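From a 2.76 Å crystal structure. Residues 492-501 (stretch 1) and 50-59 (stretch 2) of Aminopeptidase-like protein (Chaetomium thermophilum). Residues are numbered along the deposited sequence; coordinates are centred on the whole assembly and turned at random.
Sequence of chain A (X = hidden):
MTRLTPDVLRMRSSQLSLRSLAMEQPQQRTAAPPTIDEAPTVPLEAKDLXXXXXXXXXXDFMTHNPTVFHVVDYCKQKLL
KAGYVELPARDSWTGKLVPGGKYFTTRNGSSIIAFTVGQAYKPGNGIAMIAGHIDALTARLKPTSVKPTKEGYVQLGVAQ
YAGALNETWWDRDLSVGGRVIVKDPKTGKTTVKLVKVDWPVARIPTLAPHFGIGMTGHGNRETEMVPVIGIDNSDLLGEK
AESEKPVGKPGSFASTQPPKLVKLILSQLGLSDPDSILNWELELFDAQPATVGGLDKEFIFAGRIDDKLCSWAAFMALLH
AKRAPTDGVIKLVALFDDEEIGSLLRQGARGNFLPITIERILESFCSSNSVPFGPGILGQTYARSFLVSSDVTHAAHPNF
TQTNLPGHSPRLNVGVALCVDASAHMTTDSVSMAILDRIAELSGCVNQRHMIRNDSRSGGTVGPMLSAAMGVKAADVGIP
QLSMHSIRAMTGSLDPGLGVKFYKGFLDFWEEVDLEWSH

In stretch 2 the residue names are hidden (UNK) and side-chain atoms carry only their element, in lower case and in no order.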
ATOM      1  N   GLY A 492      28.812 -34.855  -9.411  1.00 29.04           N
ATOM      2  CA  GLY A 492      29.889 -35.293 -10.276  1.00 32.95           C
ATOM      3  C   GLY A 492      29.862 -36.798 -10.463  1.00 32.18           C
ATOM      4  O   GLY A 492      29.391 -37.531  -9.593  1.00 35.89           O
ATOM      5  N   SER A 493      30.373 -37.260 -11.597  1.00 28.72           N
ATOM      6  CA  SER A 493      30.354 -38.682 -11.916  1.00 30.63           C
ATOM      7  C   SER A 493      31.258 -39.497 -10.995  1.00 40.85           C
ATOM      8  O   SER A 493      31.071 -40.704 -10.845  1.00 44.20           O
ATOM      9  CB  SER A 493      30.762 -38.905 -13.371  1.00 30.55           C
ATOM     10  OG  SER A 493      32.073 -38.427 -13.602  1.00 35.29           O
ATOM     11  N   LEU A 494      32.240 -38.842 -10.384  1.00 35.74           N
ATOM     12  CA  LEU A 494      33.149 -39.531  -9.474  1.00 33.92           C
ATOM     13  C   LEU A 494      32.702 -39.450  -8.025  1.00 38.17           C
ATOM     14  O   LEU A 494      33.313 -40.058  -7.148  1.00 36.18           O
ATOM     15  CB  LEU A 494      34.557 -38.957  -9.590  1.00 37.90           C
ATOM     16  CG  LEU A 494      35.196 -39.035 -10.969  1.00 33.39           C
ATOM     17  CD1 LEU A 494      36.530 -38.320 -10.941  1.00 22.40           C
ATOM     18  CD2 LEU A 494      35.356 -40.486 -11.389  1.00 40.16           C
ATOM     19  N   ASP A 495      31.645 -38.693  -7.768  1.00 37.67           N
ATOM     20  CA  ASP A 495      31.216 -38.463  -6.396  1.00 43.12           C
ATOM     21  C   ASP A 495      30.696 -39.710  -5.661  1.00 39.24           C
ATOM     22  O   ASP A 495      30.939 -39.842  -4.462  1.00 38.18           O
ATOM     23  CB  ASP A 495      30.185 -37.335  -6.361  1.00 37.65           C
ATOM     24  CG  ASP A 495      30.841 -35.970  -6.213  1.00 47.78           C
ATOM     25  OD1 ASP A 495      31.613 -35.790  -5.248  1.00 51.91           O
ATOM     26  OD2 ASP A 495      30.611 -35.091  -7.070  1.00 45.78           O
ATOM     27  N   PRO A 496      29.972 -40.618  -6.349  1.00 39.26           N
ATOM     28  CA  PRO A 496      29.663 -41.850  -5.611  1.00 37.15           C
ATOM     29  C   PRO A 496      30.918 -42.610  -5.185  1.00 39.81           C
ATOM     30  O   PRO A 496      31.037 -42.961  -4.014  1.00 31.79           O
ATOM     31  CB  PRO A 496      28.848 -42.667  -6.617  1.00 35.90           C
ATOM     32  CG  PRO A 496      28.229 -41.649  -7.503  1.00 37.32           C
ATOM     33  CD  PRO A 496      29.254 -40.560  -7.635  1.00 38.13           C
ATOM     34  N   GLY A 497      31.850 -42.809  -6.113  1.00 40.44           N
ATOM     35  CA  GLY A 497      33.079 -43.529  -5.829  1.00 36.51           C
ATOM     36  C   GLY A 497      33.902 -42.877  -4.736  1.00 37.46           C
ATOM     37  O   GLY A 497      34.361 -43.547  -3.810  1.00 38.74           O
ATOM     38  N   LEU A 498      34.084 -41.564  -4.840  1.00 36.94           N
ATOM     39  CA  LEU A 498      34.808 -40.819  -3.817  1.00 29.71           C
ATOM     40  C   LEU A 498      34.112 -40.964  -2.465  1.00 30.24           C
ATOM     41  O   LEU A 498      34.761 -40.945  -1.421  1.00 30.67           O
ATOM     42  CB  LEU A 498      34.931 -39.344  -4.206  1.00 33.34           C
ATOM     43  CG  LEU A 498      35.849 -39.025  -5.391  1.00 35.94           C
ATOM     44  CD1 LEU A 498      35.681 -37.579  -5.830  1.00 32.12           C
ATOM     45  CD2 LEU A 498      37.304 -39.314  -5.046  1.00 29.96           C
ATOM     46  N   GLY A 499      32.793 -41.128  -2.497  1.00 30.95           N
ATOM     47  CA  GLY A 499      32.024 -41.370  -1.292  1.00 31.29           C
ATOM     48  C   GLY A 499      32.353 -42.697  -0.629  1.00 36.27           C
ATOM     49  O   GLY A 499      32.693 -42.729   0.554  1.00 33.81           O
ATOM     50  N   VAL A 500      32.332 -43.762  -1.415  1.00 34.89           N
ATOM     51  CA  VAL A 500      32.622 -45.100  -0.949  1.00 32.52           C
ATOM     52  C   VAL A 500      34.023 -45.144  -0.399  1.00 34.10           C
ATOM     53  O   VAL A 500      34.290 -45.777   0.613  1.00 32.80           O
ATOM     54  CB  VAL A 500      32.606 -46.072  -2.139  1.00 35.06           C
ATOM     55  CG1 VAL A 500      33.026 -47.468  -1.722  1.00 40.81           C
ATOM     56  CG2 VAL A 500      31.255 -46.083  -2.820  1.00 30.21           C
ATOM     57  N   LYS A 501      34.919 -44.467  -1.089  1.00 30.70           N
ATOM     58  CA  LYS A 501      36.325 -44.431  -0.710  1.00 31.80           C
ATOM     59  C   LYS A 501      36.503 -43.835   0.686  1.00 34.12           C
ATOM     60  O   LYS A 501      37.236 -44.382   1.509  1.00 34.85           O
ATOM     61  CB  LYS A 501      37.137 -43.637  -1.731  1.00 32.35           C
ATOM     62  CG  LYS A 501      38.634 -43.732  -1.526  1.00 33.75           C
ATOM     63  CD  LYS A 501      39.363 -42.777  -2.446  1.00 34.37           C
ATOM     64  CE  LYS A 501      40.862 -42.985  -2.373  1.00 41.65           C
ATOM     65  NZ  LYS A 501      41.587 -42.027  -3.248  1.00 50.59           N
ATOM     66  N   UNK A  50      40.003 -46.270  -9.078  1.00 58.79           N
ATOM     67  CA  UNK A  50      38.858 -47.018  -8.566  1.00 57.54           C
ATOM     68  C   UNK A  50      37.541 -46.232  -8.394  1.00 55.71           C
ATOM     69  O   UNK A  50      36.474 -46.819  -8.562  1.00 58.69           O
ATOM     70  n   UNK A  50      42.475 -51.206  -8.169  1.00 82.92           N
ATOM     71  n   UNK A  50      40.262 -51.801  -8.276  1.00 82.73           N
ATOM     72  c   UNK A  50      39.224 -47.677  -7.231  1.00 55.91           C
ATOM     73  c   UNK A  50      38.748 -49.122  -7.136  1.00 72.82           C
ATOM     74  c   UNK A  50      41.229 -51.069  -7.737  1.00 86.22           C
ATOM     75  c   UNK A  50      39.623 -49.963  -6.215  1.00 80.90           C
ATOM     76  n   UNK A  50      40.954 -50.196  -6.771  1.00 87.53           N
ATOM     77  N   UNK A  51      37.593 -44.925  -8.044  1.00 51.68           N
ATOM     78  CA  UNK A  51      36.311 -44.216  -7.907  1.00 50.46           C
ATOM     79  C   UNK A  51      35.412 -44.301  -9.142  1.00 48.87           C
ATOM     80  O   UNK A  51      34.197 -44.447  -8.999  1.00 46.83           O
ATOM     81  c   UNK A  51      38.034 -42.905  -6.948  1.00 46.56           C
ATOM     82  c   UNK A  51      36.744 -42.770  -7.653  1.00 41.03           C
ATOM     83  c   UNK A  51      38.717 -44.085  -7.584  1.00 53.19           C
ATOM     84  N   UNK A  52      36.002 -44.231 -10.332  1.00 52.48           N
ATOM     85  CA  UNK A  52      35.241 -44.370 -11.569  1.00 48.53           C
ATOM     86  C   UNK A  52      34.555 -45.731 -11.679  1.00 43.91           C
ATOM     87  O   UNK A  52      33.564 -45.871 -12.393  1.00 44.30           O
ATOM     88  c   UNK A  52      37.495 -44.850 -12.716  1.00 58.72           C
ATOM     89  c   UNK A  52      38.545 -44.030 -11.988  1.00 62.71           C
ATOM     90  o   UNK A  52      39.744 -44.204 -12.285  1.00 68.73           O
ATOM     91  c   UNK A  52      36.146 -44.148 -12.786  1.00 51.29           C
ATOM     92  o   UNK A  52      38.171 -43.207 -11.125  1.00 58.90           O
ATOM     93  N   UNK A  53      35.067 -46.729 -10.966  1.00 48.14           N
ATOM     94  CA  UNK A  53      34.496 -48.070 -11.050  1.00 44.60           C
ATOM     95  C   UNK A  53      33.129 -48.168 -10.372  1.00 44.19           C
ATOM     96  O   UNK A  53      32.466 -49.199 -10.465  1.00 50.98           O
ATOM     97  n   UNK A  53      38.245 -49.519 -12.796  1.00 57.41           N
ATOM     98  c   UNK A  53      36.922 -49.216 -12.584  1.00 57.27           C
ATOM     99  c   UNK A  53      36.696 -49.315 -11.253  1.00 58.52           C
ATOM    100  c   UNK A  53      38.812 -49.796 -11.635  1.00 63.71           C
ATOM    101  n   UNK A  53      37.899 -49.683 -10.688  1.00 61.00           N
ATOM    102  c   UNK A  53      35.453 -49.103 -10.446  1.00 49.44           C
ATOM    103  N   UNK A  54      32.719 -47.118  -9.667  1.00 46.58           N
ATOM    104  CA  UNK A  54      31.387 -47.093  -9.066  1.00 39.30           C
ATOM    105  C   UNK A  54      30.351 -46.288  -9.849  1.00 38.38           C
ATOM    106  O   UNK A  54      29.182 -46.253  -9.466  1.00 37.49           O
ATOM    107  c   UNK A  54      32.220 -47.477  -6.713  1.00 41.69           C
ATOM    108  c   UNK A  54      33.609 -49.191  -5.029  1.00 34.82           C
ATOM    109  c   UNK A  54      33.592 -47.368  -6.573  1.00 42.58           C
ATOM    110  c   UNK A  54      31.476 -46.564  -7.635  1.00 38.24           C
ATOM    111  c   UNK A  54      31.553 -48.463  -6.007  1.00 36.16           C
ATOM    112  c   UNK A  54      32.240 -49.315  -5.165  1.00 35.55           C
ATOM    113  c   UNK A  54      34.285 -48.216  -5.734  1.00 42.08           C
ATOM    114  N   UNK A  55      30.763 -45.657 -10.944  1.00 36.97           N
ATOM    115  CA  UNK A  55      29.859 -44.765 -11.667  1.00 37.82           C
ATOM    116  C   UNK A  55      28.672 -45.509 -12.282  1.00 38.09           C
ATOM    117  O   UNK A  55      27.523 -45.153 -12.027  1.00 35.67           O
ATOM    118  c   UNK A  55      30.595 -43.983 -12.774  1.00 38.47           C
ATOM    119  c   UNK A  55      29.647 -43.000 -13.448  1.00 30.88           C
ATOM    120  o   UNK A  55      31.687 -43.256 -12.199  1.00 45.24           O
ATOM    121  N   UNK A  56      28.932 -46.523 -13.101  1.00 34.65           N
ATOM    122  CA  UNK A  56      27.824 -47.267 -13.700  1.00 36.27           C
ATOM    123  C   UNK A  56      27.034 -48.122 -12.690  1.00 35.23           C
ATOM    124  O   UNK A  56      25.811 -48.211 -12.805  1.00 33.88           O
ATOM    125  n   UNK A  56      25.409 -48.181 -17.241  1.00 57.31           N
ATOM    126  c   UNK A  56      26.610 -47.875 -16.757  1.00 48.23           C
ATOM    127  o   UNK A  56      27.265 -46.918 -17.168  1.00 48.49           O
ATOM    128  c   UNK A  56      27.143 -48.770 -15.647  1.00 38.27           C
ATOM    129  c   UNK A  56      28.300 -48.139 -14.865  1.00 34.22           C
ATOM    130  N   UNK A  57      27.715 -48.778 -11.723  1.00 32.80           N
ATOM    131  CA  UNK A  57      26.886 -49.456 -10.715  1.00 31.10           C
ATOM    132  C   UNK A  57      25.933 -48.515  -9.971  1.00 34.72           C
ATOM    133  O   UNK A  57      24.802 -48.911  -9.689  1.00 33.42           O
ATOM    134  c   UNK A  57      29.133 -49.182 -11.614  1.00 35.12           C
ATOM    135  c   UNK A  57      27.923 -50.054  -9.761  1.00 31.67           C
ATOM    136  c   UNK A  57      29.097 -50.325 -10.630  1.00 35.14           C
ATOM    137  N   UNK A  58      26.369 -47.293  -9.674  1.00 33.28           N
ATOM    138  CA  UNK A  58      25.479 -46.317  -9.050  1.00 31.64           C
ATOM    139  C   UNK A  58      24.347 -45.934  -9.995  1.00 36.40           C
ATOM    140  O   UNK A  58      23.194 -45.824  -9.578  1.00 33.76           O
ATOM    141  c   UNK A  58      23.973 -43.164  -6.227  1.00 36.20           C
ATOM    142  c   UNK A  58      26.241 -45.062  -8.623  1.00 31.35           C
ATOM    143  o   UNK A  58      22.869 -41.060  -6.421  1.00 35.22           O
ATOM    144  c   UNK A  58      24.795 -44.136  -6.768  1.00 33.61           C
ATOM    145  c   UNK A  58      25.342 -43.992  -8.037  1.00 34.38           C
ATOM    146  c   UNK A  58      24.216 -41.861  -8.219  1.00 34.58           C
ATOM    147  c   UNK A  58      23.688 -42.029  -6.956  1.00 40.44           C
ATOM    148  c   UNK A  58      25.038 -42.840  -8.753  1.00 36.57           C
ATOM    149  N   UNK A  59      24.684 -45.726 -11.265  1.00 34.23           N
ATOM    150  CA  UNK A  59      23.687 -45.400 -12.277  1.00 29.57           C
ATOM    151  C   UNK A  59      22.587 -46.452 -12.320  1.00 30.42           C
ATOM    152  O   UNK A  59      21.404 -46.127 -12.216  1.00 31.46           O
ATOM    153  c   UNK A  59      24.208 -42.768 -13.712  1.00 31.60           C
ATOM    154  c   UNK A  59      25.115 -43.970 -13.907  1.00 36.01           C
ATOM    155  c   UNK A  59      24.338 -45.262 -13.655  1.00 34.89           C
ATOM    156  c   UNK A  59      25.717 -43.971 -15.302  1.00 32.52           C
TER
HETATM  157  O   HOH W   1      32.025 -42.908  -8.854  1.00 43.87           O

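Position 50 carries seven side-chain atoms: three carbons in a chain, a nitrogen, then a carbon bearing two more nitrogens. This guanidinium group leads away from stretch 1 and touches nothing there, and the residue is Arg-50, poorly ordered. At position 51 three carbons close a ring onto the backbone nitrogen, as in proline alone. The ring points toward the helix, and one of its carbons packs 4.1 Å from CD2 of Leu-498; this is Pro-51, and the carbon is its CG. Position 52 has three carbons in a row, the third carrying two oxygens, a carboxylate one carbon longer than aspartate's. The aliphatic end of Leu-494 lies against its backbone, with CD2 of Leu-494 3.9 Å from CA of position 52; the residue is Glu-52.

Position 53 shows one carbon followed by a five-membered ring of three carbons and two nitrogens. This imidazole points away from stretch 1 and is exposed; it is His-53. At position 54 a single carbon leads to a ring of six carbons with no further atom. CG2 of Val-500 sits over one face of the ring, 4.1 Å from its centroid, in a CH-pi contact, while CG1 of Val-500 comes within 3.8 Å of the ring carbon farthest from the backbone. The residue is Phe-54, and that carbon is its CZ.

Position 55 has one carbon carrying an oxygen and a carbon. The oxygen lies 3.0 Å from O of Ser-493, and the branching identifies Thr-55, whose OG1 donates a hydrogen bond to that carbonyl. Position 56 has three carbons, the last bearing one oxygen and one nitrogen: an amide, out of reach of stretch 1, Gln-56. Position 57 again closes three carbons onto its own nitrogen, also out of reach, and is Pro-57. At position 58 one carbon precedes a six-carbon ring bearing an oxygen, and CG of Pro-496 lies over one face of that ring, 4.0 Å from its centroid; this phenol is Tyr-58. Position 59 holds four carbons forked at the second and makes no contact with stretch 1; it is Leu-59.

The contact works through close backbone approach at Gly-497. Its CA is 3.5 Å from O of Pro-51 in a CA-H...O contact, and a CB there would clash with the same oxygen. Water 1 joins the two backbones, its O donating to O of Pro-51 (2.7 Å) and O of Ser-493 (3.1 Å) and accepting from N of Gly-497 (2.7 Å). Around this polar centre, Pro-496 and Val-500 meet the two aromatic rings, while Leu-498 adds a small apolar contact to Pro-51.

Stretch 2, residues 50-59: RPEHFTQPYL
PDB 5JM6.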